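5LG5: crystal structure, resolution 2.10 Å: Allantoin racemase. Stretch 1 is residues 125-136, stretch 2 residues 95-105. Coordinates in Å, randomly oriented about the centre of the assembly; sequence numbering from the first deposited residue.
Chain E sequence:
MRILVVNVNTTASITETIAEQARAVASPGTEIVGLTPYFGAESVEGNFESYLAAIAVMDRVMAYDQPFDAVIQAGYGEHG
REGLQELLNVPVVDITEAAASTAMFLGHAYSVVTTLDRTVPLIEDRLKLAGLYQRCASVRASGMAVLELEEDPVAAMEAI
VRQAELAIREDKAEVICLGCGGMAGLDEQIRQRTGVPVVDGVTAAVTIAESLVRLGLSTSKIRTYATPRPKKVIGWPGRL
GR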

# COMPACT_ATOMS: atom_id res chain seq x y z
N ASP E 125 -4.38 -1.72 -14.07
CA ASP E 125 -3.23 -0.82 -14.07
C ASP E 125 -3.64 0.67 -14.21
O ASP E 125 -3.13 1.52 -13.48
CB ASP E 125 -2.21 -1.21 -15.16
CG ASP E 125 -1.38 -2.45 -14.79
OD1 ASP E 125 -0.69 -2.98 -15.69
OD2 ASP E 125 -1.42 -2.91 -13.63
N ARG E 126 -4.57 0.97 -15.11
CA ARG E 126 -5.02 2.36 -15.28
C ARG E 126 -5.72 2.94 -14.03
O ARG E 126 -5.56 4.12 -13.71
CB ARG E 126 -5.94 2.51 -16.52
CG ARG E 126 -5.25 2.26 -17.88
CD ARG E 126 -4.01 3.14 -18.09
NE ARG E 126 -4.34 4.56 -18.25
CZ ARG E 126 -3.43 5.53 -18.40
NH1 ARG E 126 -2.14 5.23 -18.40
NH2 ARG E 126 -3.81 6.79 -18.55
N LEU E 127 -6.52 2.11 -13.37
CA LEU E 127 -7.24 2.52 -12.16
C LEU E 127 -6.27 2.76 -11.00
O LEU E 127 -6.46 3.69 -10.19
CB LEU E 127 -8.31 1.48 -11.78
CG LEU E 127 -9.52 1.39 -12.72
CD1 LEU E 127 -10.45 0.23 -12.36
CD2 LEU E 127 -10.29 2.70 -12.69
N LYS E 128 -5.24 1.92 -10.91
CA LYS E 128 -4.19 2.09 -9.91
C LYS E 128 -3.42 3.38 -10.11
O LYS E 128 -3.22 4.16 -9.17
CB LYS E 128 -3.24 0.89 -9.92
CG LYS E 128 -3.84 -0.35 -9.27
CD LYS E 128 -2.92 -1.55 -9.43
CE LYS E 128 -3.56 -2.79 -8.83
NZ LYS E 128 -2.71 -4.00 -9.04
N LEU E 129 -3.03 3.63 -11.36
CA LEU E 129 -2.28 4.82 -11.71
C LEU E 129 -3.12 6.07 -11.45
O LEU E 129 -2.58 7.11 -11.06
CB LEU E 129 -1.88 4.78 -13.19
CG LEU E 129 -0.49 4.17 -13.44
CD1 LEU E 129 -0.21 3.97 -14.94
CD2 LEU E 129 0.62 4.97 -12.78
N ALA E 130 -4.43 5.97 -11.68
CA ALA E 130 -5.32 7.10 -11.47
C ALA E 130 -5.64 7.30 -9.99
O ALA E 130 -6.25 8.29 -9.61
CB ALA E 130 -6.62 6.91 -12.27
N GLY E 131 -5.22 6.36 -9.15
CA GLY E 131 -5.51 6.43 -7.73
C GLY E 131 -6.98 6.20 -7.44
O GLY E 131 -7.53 6.77 -6.50
N LEU E 132 -7.61 5.36 -8.25
CA LEU E 132 -9.04 5.07 -8.09
C LEU E 132 -9.30 3.60 -7.85
O LEU E 132 -10.45 3.17 -7.86
CB LEU E 132 -9.82 5.54 -9.33
CG LEU E 132 -9.93 7.05 -9.55
CD1 LEU E 132 -10.52 7.33 -10.91
CD2 LEU E 132 -10.78 7.70 -8.47
N TYR E 133 -8.25 2.83 -7.64
CA TYR E 133 -8.38 1.38 -7.49
C TYR E 133 -8.71 0.89 -6.08
O TYR E 133 -9.20 -0.22 -5.90
CB TYR E 133 -7.14 0.66 -8.04
CG TYR E 133 -7.37 -0.82 -8.19
CD1 TYR E 133 -8.19 -1.31 -9.22
CD2 TYR E 133 -6.81 -1.73 -7.31
CE1 TYR E 133 -8.41 -2.67 -9.36
CE2 TYR E 133 -7.03 -3.08 -7.44
CZ TYR E 133 -7.83 -3.54 -8.46
OH TYR E 133 -8.05 -4.90 -8.59
N GLN E 134 -8.43 1.71 -5.07
CA GLN E 134 -8.69 1.32 -3.68
C GLN E 134 -10.11 0.86 -3.41
O GLN E 134 -10.33 -0.06 -2.65
CB GLN E 134 -8.31 2.46 -2.74
CG GLN E 134 -6.86 2.83 -2.93
CD GLN E 134 -5.95 2.05 -2.03
OE1 GLN E 134 -4.86 1.64 -2.44
NE2 GLN E 134 -6.36 1.88 -0.78
N ARG E 135 -11.09 1.51 -4.02
CA ARG E 135 -12.48 1.13 -3.79
C ARG E 135 -13.00 0.19 -4.87
O ARG E 135 -14.21 -0.07 -4.98
CB ARG E 135 -13.34 2.38 -3.62
CG ARG E 135 -12.74 3.34 -2.60
CD ARG E 135 -13.69 3.72 -1.50
NE ARG E 135 -15.08 3.75 -1.97
CZ ARG E 135 -15.76 4.87 -2.20
NH1 ARG E 135 -15.17 6.05 -2.04
NH2 ARG E 135 -17.02 4.81 -2.61
N CYS E 136 -12.09 -0.32 -5.68
CA CYS E 136 -12.49 -1.28 -6.69
C CYS E 136 -12.55 -2.70 -6.10
O CYS E 136 -11.53 -3.24 -5.66
CB CYS E 136 -11.55 -1.23 -7.90
SG CYS E 136 -12.05 -2.34 -9.23
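Stretch 2 95-105: ITEAAASTAMF

Stretch 2 is a helix that packs obliquely on the end of the stretch 1 helix and the loop that follows it, through a mostly apolar contact with a water bridge near one end and one very short hydrogen bond near the other. Stretch 2 is helical from Ile95 through most of its length, and the N-to-C directions of the two helices make an angle of 66°. The signed crossing angle is -66°, and the axes come no closer than 10.3 Å. Both stretches run the same way along the contact: the CA atoms of Leu127 and Glu97 lie 7.0 Å apart, those of Leu132 and Ala100 6.6 Å, and those of Arg135 and Met104 7.1 Å.

Gly131 is the first residue to leave helical phi/psi, and its phi is positive. Leu132 N bonds back to Leu127 O (2.8 Å) and Gly131 N to Lys128 O (3.0 Å), forming a Schellman motif. The CA-to-CB bond of Leu132 points toward stretch 2. Leu132 CD1 lies 3.7 Å from Glu97 CB and 4.2 Å from Ala100 CB, while Leu132 CD2 lies 3.7 Å from Met104 SD. The small side chain of Ala100 also receives Leu127, with Leu127 CD2 3.8 Å from Ala100 CB. Leu127 CD2 is equally close to Thr96 CG2, at 3.8 Å. Ala130 CB rests 3.6 Å from Glu97 CG.

Arg126 NH2 and Glu97 OE1 are 4.5 Å apart, beyond a salt bridge. Water 1 bridges the Glu97 carboxylate and the Arg126 backbone, donating to Glu97 OE1 (2.9 Å) and Arg126 O (2.7 Å).

A type I turn spans Tyr133 to Cys136. Within it, Arg135 NH2 donates to the backbone Met104 O at 2.5 Å, and Met104 CB lies over one face of the guanidinium. The contact buries 516 Å², both sides summed.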

# COMPACT_ATOMS: atom_id res chain seq x y z
N ILE E 95 -13.19 7.89 -19.86
CA ILE E 95 -14.41 7.28 -19.33
C ILE E 95 -14.12 6.28 -18.22
O ILE E 95 -14.98 5.99 -17.39
CB ILE E 95 -15.29 6.64 -20.43
CG1 ILE E 95 -14.61 5.40 -21.02
CG2 ILE E 95 -15.62 7.68 -21.51
CD1 ILE E 95 -15.49 4.64 -22.05
N THR E 96 -12.90 5.76 -18.22
CA THR E 96 -12.44 4.83 -17.20
C THR E 96 -12.50 5.47 -15.83
O THR E 96 -13.15 4.98 -14.90
CB THR E 96 -10.98 4.43 -17.45
OG1 THR E 96 -10.82 3.97 -18.80
CG2 THR E 96 -10.53 3.36 -16.46
N GLU E 97 -11.81 6.59 -15.70
CA GLU E 97 -11.76 7.30 -14.44
C GLU E 97 -13.08 7.98 -14.15
O GLU E 97 -13.54 7.97 -13.01
CB GLU E 97 -10.58 8.26 -14.48
CG GLU E 97 -9.32 7.43 -14.61
CD GLU E 97 -8.22 8.09 -15.40
OE1 GLU E 97 -7.43 7.34 -16.01
OE2 GLU E 97 -8.16 9.34 -15.43
N ALA E 98 -13.74 8.47 -15.19
CA ALA E 98 -15.07 9.04 -15.00
C ALA E 98 -15.98 8.01 -14.35
O ALA E 98 -16.61 8.30 -13.32
CB ALA E 98 -15.64 9.50 -16.33
N ALA E 99 -16.02 6.79 -14.89
CA ALA E 99 -16.90 5.76 -14.33
C ALA E 99 -16.53 5.42 -12.88
O ALA E 99 -17.41 5.40 -12.01
CB ALA E 99 -16.89 4.51 -15.20
N ALA E 100 -15.25 5.17 -12.61
CA ALA E 100 -14.84 4.77 -11.27
C ALA E 100 -15.08 5.89 -10.28
O ALA E 100 -15.62 5.67 -9.20
CB ALA E 100 -13.38 4.34 -11.25
N SER E 101 -14.70 7.10 -10.66
CA SER E 101 -14.87 8.25 -9.79
C SER E 101 -16.34 8.52 -9.43
O SER E 101 -16.66 8.76 -8.25
CB SER E 101 -14.21 9.50 -10.40
OG SER E 101 -14.22 10.57 -9.47
N THR E 102 -17.25 8.47 -10.40
CA THR E 102 -18.63 8.72 -10.01
C THR E 102 -19.23 7.53 -9.25
O THR E 102 -19.98 7.75 -8.32
CB THR E 102 -19.58 9.26 -11.13
OG1 THR E 102 -20.57 8.29 -11.49
CG2 THR E 102 -18.83 9.76 -12.34
N ALA E 103 -18.87 6.30 -9.61
CA ALA E 103 -19.34 5.12 -8.85
C ALA E 103 -18.94 5.21 -7.37
O ALA E 103 -19.66 4.75 -6.47
CB ALA E 103 -18.82 3.82 -9.47
N MET E 104 -17.79 5.80 -7.11
CA MET E 104 -17.31 5.93 -5.74
C MET E 104 -18.18 6.84 -4.87
O MET E 104 -18.14 6.76 -3.64
CB MET E 104 -15.84 6.37 -5.73
CG MET E 104 -14.87 5.22 -6.04
SD MET E 104 -13.22 5.82 -6.44
CE MET E 104 -12.94 6.94 -5.06
N PHE E 105 -18.97 7.70 -5.50
CA PHE E 105 -19.94 8.49 -4.73
C PHE E 105 -21.18 7.68 -4.34
O PHE E 105 -21.97 8.11 -3.51
CB PHE E 105 -20.35 9.77 -5.48
CG PHE E 105 -19.25 10.81 -5.52
CD1 PHE E 105 -18.49 11.00 -6.66
CD2 PHE E 105 -18.98 11.59 -4.40
CE1 PHE E 105 -17.48 11.95 -6.69
CE2 PHE E 105 -17.97 12.56 -4.42
CZ PHE E 105 -17.22 12.73 -5.56
O HOH W 1 -4.84 6.17 -15.29
O HOH W 2 -7.39 6.14 -18.20